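Local coordinates for protein beta-galactosidase (Bacillus circulans, PDB 4MAD) that probably hydrolyses terminal non-reducing beta-D-galactose residues from beta-D-galactosides, as a family 35 glycoside hydrolase, at residues V508-P513 / L578-Q583; S533-G538 / I573-L578. All blocks are in the same frame, centred on the assembly; numbering follows the deposited sequence.

Contact 1. Residues V508-P513 / L578-Q583; sequences VKENFP and LHKHHQ
His581 makes the largest single contribution to this contact. Its CG lies anti to the carbonyl carbon (chi1 -53°), which swings the imidazole under the type II beta turn from Lys509 to Phe512. There NE2 donates to Phe512 O at 2.8 Å. The acceptor lies in the ring plane, but the bond is bent to 138° at the hydrogen. The other ring nitrogen, ND1, is hydrogen-bonded to His516 NE2, so both nitrogens are engaged and the rotation of the ring is fixed. Val508 CG1, anti to the backbone N, approaches the ring obliquely, 3.3 Å from His581 CD2. An alanine at His581 would remove the imidazole, and so would probably lose the bond to Phe512 O and the link to His516, loosening the turn's hold on 578-583.

Glu510 bends at chi2 (-71°) and folds back along His581. The syn lone pair of Glu510 OE2 takes His581 N at 3.0 Å. A nearly straight bond of 2.6 Å joins Asn511 N to His579 O within the carbonyl plane. Pro513 CB rests on Leu578 CD2 at 3.9 Å.

The contact joins two loops of the C-terminal beta domain, one entering strand 514-522, the other linking strands 569-577 and 584-588. Strands 419-424 and 427-433 of another sheet border it through Gln421, Tyr423 and Tyr428.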
loop_
_atom_site.group_PDB
_atom_site.type_symbol
_atom_site.label_atom_id
_atom_site.label_comp_id
_atom_site.label_asym_id
_atom_site.label_seq_id
_atom_site.Cartn_x
_atom_site.Cartn_y
_atom_site.Cartn_z
ATOM N N VAL A 508 -14.690 2.879 -30.181
ATOM C CA VAL A 508 -14.522 2.843 -28.733
ATOM C C VAL A 508 -15.821 3.334 -28.091
ATOM O O VAL A 508 -16.371 4.355 -28.502
ATOM C CB VAL A 508 -13.356 3.735 -28.273
ATOM C CG1 VAL A 508 -13.568 4.184 -26.836
ATOM C CG2 VAL A 508 -12.035 2.995 -28.418
ATOM N N LYS A 509 -16.315 2.605 -27.094
ATOM C CA LYS A 509 -17.608 2.903 -26.508
ATOM C C LYS A 509 -17.500 3.441 -25.106
ATOM O O LYS A 509 -16.834 2.901 -24.292
ATOM C CB LYS A 509 -18.465 1.646 -26.475
ATOM C CG LYS A 509 -18.523 0.910 -27.724
ATOM C CD LYS A 509 -19.447 -0.299 -27.645
ATOM C CE LYS A 509 -18.738 -1.575 -27.439
ATOM N NZ LYS A 509 -19.580 -2.720 -27.733
ATOM N N GLU A 510 -18.199 4.527 -24.856
ATOM C CA GLU A 510 -18.212 5.112 -23.548
ATOM C C GLU A 510 -18.835 4.128 -22.580
ATOM O O GLU A 510 -19.646 3.369 -22.966
ATOM C CB GLU A 510 -19.002 6.380 -23.564
ATOM C CG GLU A 510 -18.405 7.388 -24.442
ATOM C CD GLU A 510 -17.122 7.960 -23.874
ATOM O OE1 GLU A 510 -17.235 8.883 -23.094
ATOM O OE2 GLU A 510 -16.041 7.494 -24.202
ATOM N N ASN A 511 -18.389 4.123 -21.346
ATOM C CA ASN A 511 -18.932 3.265 -20.309
ATOM C C ASN A 511 -18.585 1.800 -20.415
ATOM O O ASN A 511 -19.007 1.020 -19.620
ATOM C CB ASN A 511 -20.404 3.515 -20.115
ATOM C CG ASN A 511 -20.658 4.847 -19.545
ATOM O OD1 ASN A 511 -21.439 5.577 -20.044
ATOM N ND2 ASN A 511 -19.961 5.185 -18.522
ATOM N N PHE A 512 -17.703 1.511 -21.337
ATOM C CA PHE A 512 -17.071 0.227 -21.464
ATOM C C PHE A 512 -15.552 0.400 -21.291
ATOM O O PHE A 512 -14.983 1.310 -21.785
ATOM C CB PHE A 512 -17.306 -0.358 -22.836
ATOM C CG PHE A 512 -18.705 -0.808 -23.097
ATOM C CD1 PHE A 512 -19.007 -2.135 -23.210
ATOM C CD2 PHE A 512 -19.698 0.075 -23.276
ATOM C CE1 PHE A 512 -20.267 -2.522 -23.496
ATOM C CE2 PHE A 512 -20.935 -0.328 -23.577
ATOM C CZ PHE A 512 -21.224 -1.618 -23.654
ATOM N N PRO A 513 -14.919 -0.501 -20.577
ATOM C CA PRO A 513 -13.486 -0.358 -20.398
ATOM C C PRO A 513 -12.753 -0.701 -21.673
ATOM O O PRO A 513 -13.035 -1.687 -22.254
ATOM C CB PRO A 513 -13.170 -1.344 -19.266
ATOM C CG PRO A 513 -14.389 -1.531 -18.604
ATOM C CD PRO A 513 -15.412 -1.511 -19.645
ATOM N N LEU A 578 -11.857 3.002 -17.753
ATOM C CA LEU A 578 -13.138 2.414 -17.430
ATOM C C LEU A 578 -14.364 3.007 -18.062
ATOM O O LEU A 578 -15.271 2.329 -18.334
ATOM C CB LEU A 578 -13.339 2.255 -15.918
ATOM C CG LEU A 578 -12.312 1.446 -15.171
ATOM C CD1 LEU A 578 -12.629 1.304 -13.705
ATOM C CD2 LEU A 578 -12.048 0.163 -15.828
ATOM N N HIS A 579 -14.412 4.312 -18.180
ATOM C CA HIS A 579 -15.626 4.963 -18.571
ATOM C C HIS A 579 -15.618 5.883 -19.782
ATOM O O HIS A 579 -16.439 5.752 -20.653
ATOM C CB HIS A 579 -16.122 5.801 -17.425
ATOM C CG HIS A 579 -16.408 5.016 -16.202
ATOM N ND1 HIS A 579 -17.538 4.254 -16.070
ATOM C CD2 HIS A 579 -15.708 4.870 -15.059
ATOM C CE1 HIS A 579 -17.518 3.669 -14.894
ATOM N NE2 HIS A 579 -16.423 4.023 -14.264
ATOM N N LYS A 580 -14.742 6.860 -19.734
ATOM C CA LYS A 580 -14.766 7.921 -20.707
ATOM C C LYS A 580 -13.436 8.018 -21.410
ATOM O O LYS A 580 -12.475 8.161 -20.799
ATOM C CB LYS A 580 -15.111 9.222 -20.052
ATOM C CG LYS A 580 -16.494 9.299 -19.537
ATOM C CD LYS A 580 -16.670 10.581 -18.808
ATOM C CE LYS A 580 -18.065 10.873 -18.374
ATOM N NZ LYS A 580 -18.079 12.067 -17.531
ATOM N N HIS A 581 -13.461 7.936 -22.727
ATOM C CA HIS A 581 -12.275 7.760 -23.519
ATOM C C HIS A 581 -11.859 9.021 -24.278
ATOM O O HIS A 581 -12.670 9.822 -24.594
ATOM C CB HIS A 581 -12.504 6.593 -24.479
ATOM C CG HIS A 581 -12.955 5.354 -23.784
ATOM N ND1 HIS A 581 -12.111 4.583 -23.035
ATOM C CD2 HIS A 581 -14.175 4.800 -23.666
ATOM C CE1 HIS A 581 -12.791 3.609 -22.480
ATOM N NE2 HIS A 581 -14.040 3.708 -22.863
ATOM N N HIS A 582 -10.579 9.158 -24.534
ATOM C CA HIS A 582 -10.008 10.338 -25.146
ATOM C C HIS A 582 -8.858 9.946 -26.065
ATOM O O HIS A 582 -8.585 8.792 -26.188
ATOM C CB HIS A 582 -9.597 11.371 -24.090
ATOM C CG HIS A 582 -10.738 11.793 -23.236
ATOM N ND1 HIS A 582 -11.017 11.219 -22.019
ATOM C CD2 HIS A 582 -11.729 12.666 -23.466
ATOM C CE1 HIS A 582 -12.114 11.744 -21.533
ATOM N NE2 HIS A 582 -12.561 12.629 -22.390
ATOM N N GLN A 583 -8.276 10.903 -26.766
ATOM C CA GLN A 583 -7.332 10.559 -27.807
ATOM C C GLN A 583 -5.866 10.417 -27.438
ATOM O O GLN A 583 -5.112 9.897 -28.168
ATOM C CB GLN A 583 -7.474 11.515 -28.970
ATOM C CG GLN A 583 -8.806 11.587 -29.609
ATOM C CD GLN A 583 -9.275 10.302 -30.252
ATOM O OE1 GLN A 583 -8.499 9.487 -30.713
ATOM N NE2 GLN A 583 -10.575 10.133 -30.298
#

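Contact 2. Residues S533-G538 / I573-L578; sequences SEWTKG and IILLEL
The Trp535 indole carries Leu575 on one face and Glu577 at its edge. The contact lies in the eight-stranded antiparallel sheet of the C-terminal beta domain, which includes the galactose-binding family region. Leu575 CD2 sits 3.9 Å from the centroid of the six-membered ring, a CH-pi contact, and CD1 lies above the indole centre. Glu577 CG meets the edge in plane, and Glu577 CB is 3.5 Å from Trp535 CZ3. The rings of His516 and His582 meet the indole edge-to-face, and its NE1 bonds to Ser584 O.

The beginning of strand 537-542 pairs here with the end of strand 569-577. Gly538 and Glu577 form a non-hydrogen-bonded pair. A side chain at Gly538 would run into Leu576 O.

Glu577 leaves the strand with CG anti to the backbone N and bends at chi2 (77°). Its carboxylate thus turns back to the loop before strand 537-542. OE1 accepts Thr536 N at 3.0 Å from above the carboxylate plane, and Lys537 N at 3.2 Å through the syn lone pair. Tyr550 OH also bonds to OE1, while OE2 binds His579 N and Lys580 N. These donors would probably stabilise a charged carboxylate in this buried place. Lys537 runs beside Leu578, and its NZ pairs with Glu457. Just past the end of strand 569-577, Leu578 N donates to Lys537 O at 2.8 Å, nearly along the C=O axis.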
loop_
_atom_site.group_PDB
_atom_site.type_symbol
_atom_site.label_atom_id
_atom_site.label_comp_id
_atom_site.label_asym_id
_atom_site.label_seq_id
_atom_site.Cartn_x
_atom_site.Cartn_y
_atom_site.Cartn_z
ATOM N N SER A 533 -5.719 14.035 -16.005
ATOM C CA SER A 533 -6.814 14.908 -15.619
ATOM C C SER A 533 -7.956 14.879 -16.619
ATOM O O SER A 533 -9.079 15.132 -16.265
ATOM C CB SER A 533 -6.357 16.359 -15.405
ATOM O OG SER A 533 -5.854 16.920 -16.561
ATOM N N GLU A 534 -7.629 14.648 -17.877
ATOM C CA GLU A 534 -8.652 14.524 -18.904
ATOM C C GLU A 534 -9.505 13.258 -18.787
ATOM O O GLU A 534 -10.609 13.248 -19.203
ATOM C CB GLU A 534 -8.127 14.698 -20.322
ATOM C CG GLU A 534 -9.239 14.846 -21.345
ATOM C CD GLU A 534 -8.808 14.916 -22.812
ATOM O OE1 GLU A 534 -7.693 14.569 -23.164
ATOM O OE2 GLU A 534 -9.637 15.314 -23.613
ATOM N N TRP A 535 -8.910 12.202 -18.290
ATOM C CA TRP A 535 -9.489 10.883 -18.228
ATOM C C TRP A 535 -10.366 10.722 -16.996
ATOM O O TRP A 535 -10.536 11.644 -16.263
ATOM C CB TRP A 535 -8.392 9.830 -18.325
ATOM C CG TRP A 535 -7.722 9.855 -19.684
ATOM C CD1 TRP A 535 -6.803 10.734 -20.138
ATOM C CD2 TRP A 535 -7.950 8.938 -20.747
ATOM N NE1 TRP A 535 -6.505 10.458 -21.406
ATOM C CE2 TRP A 535 -7.160 9.336 -21.803
ATOM C CE3 TRP A 535 -8.767 7.833 -20.905
ATOM C CZ2 TRP A 535 -7.138 8.666 -23.001
ATOM C CZ3 TRP A 535 -8.739 7.167 -22.095
ATOM C CH2 TRP A 535 -7.951 7.594 -23.132
ATOM N N THR A 536 -10.952 9.549 -16.835
ATOM C CA THR A 536 -11.900 9.356 -15.761
ATOM C C THR A 536 -11.522 8.371 -14.639
ATOM O O THR A 536 -11.421 8.752 -13.530
ATOM C CB THR A 536 -13.325 9.092 -16.310
ATOM O OG1 THR A 536 -13.805 10.263 -16.940
ATOM C CG2 THR A 536 -14.247 8.709 -15.223
ATOM N N LYS A 537 -11.344 7.113 -14.973
ATOM C CA LYS A 537 -10.854 6.159 -14.023
ATOM C C LYS A 537 -10.172 5.002 -14.690
ATOM O O LYS A 537 -10.636 4.504 -15.674
ATOM C CB LYS A 537 -11.957 5.672 -13.140
ATOM C CG LYS A 537 -11.504 4.809 -11.976
ATOM C CD LYS A 537 -12.595 4.535 -11.010
ATOM C CE LYS A 537 -12.111 4.139 -9.648
ATOM N NZ LYS A 537 -11.266 3.001 -9.651
ATOM N N GLY A 538 -9.077 4.586 -14.104
ATOM C CA GLY A 538 -8.337 3.485 -14.656
ATOM C C GLY A 538 -6.976 3.233 -14.096
ATOM O O GLY A 538 -6.742 3.534 -12.998
ATOM N N ILE A 573 3.047 2.537 -23.961
ATOM C CA ILE A 573 2.129 3.066 -23.000
ATOM C C ILE A 573 0.772 2.449 -23.195
ATOM O O ILE A 573 0.191 2.582 -24.207
ATOM C CB ILE A 573 1.937 4.544 -23.195
ATOM C CG1 ILE A 573 3.279 5.272 -23.209
ATOM C CG2 ILE A 573 1.111 5.057 -22.136
ATOM C CD1 ILE A 573 4.159 4.974 -22.127
ATOM N N ILE A 574 0.300 1.781 -22.168
ATOM C CA ILE A 574 -1.027 1.195 -22.187
ATOM C C ILE A 574 -1.881 1.698 -21.062
ATOM O O ILE A 574 -1.489 1.626 -19.954
ATOM C CB ILE A 574 -0.977 -0.327 -22.084
ATOM C CG1 ILE A 574 -0.310 -0.889 -23.311
ATOM C CG2 ILE A 574 -2.346 -0.883 -22.035
ATOM C CD1 ILE A 574 -0.020 -2.241 -23.232
ATOM N N LEU A 575 -3.028 2.229 -21.402
ATOM C CA LEU A 575 -3.878 2.848 -20.438
ATOM C C LEU A 575 -5.183 2.141 -20.476
ATOM O O LEU A 575 -5.694 2.012 -21.509
ATOM C CB LEU A 575 -4.098 4.272 -20.815
ATOM C CG LEU A 575 -5.006 5.127 -19.997
ATOM C CD1 LEU A 575 -4.611 6.564 -20.025
ATOM C CD2 LEU A 575 -6.372 4.978 -20.467
ATOM N N LEU A 576 -5.701 1.675 -19.347
ATOM C CA LEU A 576 -7.028 1.082 -19.301
ATOM C C LEU A 576 -7.941 2.112 -18.689
ATOM O O LEU A 576 -7.734 2.498 -17.598
ATOM C CB LEU A 576 -7.052 -0.180 -18.444
ATOM C CG LEU A 576 -8.392 -0.848 -18.133
ATOM C CD1 LEU A 576 -9.157 -1.215 -19.347
ATOM C CD2 LEU A 576 -8.264 -2.073 -17.214
ATOM N N GLU A 577 -8.907 2.564 -19.437
ATOM C CA GLU A 577 -9.873 3.503 -18.953
ATOM C C GLU A 577 -11.237 2.856 -18.900
ATOM O O GLU A 577 -11.635 2.226 -19.794
ATOM C CB GLU A 577 -9.940 4.736 -19.814
ATOM C CG GLU A 577 -11.220 5.441 -19.736
ATOM C CD GLU A 577 -11.393 6.282 -18.463
ATOM O OE1 GLU A 577 -10.417 6.877 -18.003
ATOM O OE2 GLU A 577 -12.506 6.324 -17.944
ATOM N N LEU A 578 -11.857 3.002 -17.753
ATOM C CA LEU A 578 -13.138 2.414 -17.430
ATOM C C LEU A 578 -14.364 3.007 -18.062
ATOM O O LEU A 578 -15.271 2.329 -18.334
ATOM C CB LEU A 578 -13.339 2.255 -15.918
ATOM C CG LEU A 578 -12.312 1.446 -15.171
ATOM C CD1 LEU A 578 -12.629 1.304 -13.705
ATOM C CD2 LEU A 578 -12.048 0.163 -15.828
#

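From the N terminus, the chain passes through the barrel, adds strand 357-366 to the eight-stranded sheet, builds the six- and four-stranded sheets, and then reaches 508-513, the first half of contact 1, just before strand 514-522. It then runs through 533-538 into strand 537-542. After further strands it returns along 569-577, where 573-578 closes contact 2. The next residues, 578-583, close contact 1, so contact 2 is nested inside that loop. Leu578 belongs to both, and the centres are about 9 Å apart. The two also touch directly: Lys580 CD lies 3.4 Å from Thr536 OG1. Contact 2 joins neighbouring strands of the eight-stranded sheet. Contact 1 ties together two loops at the ends of its strands, beside the six-stranded sheet.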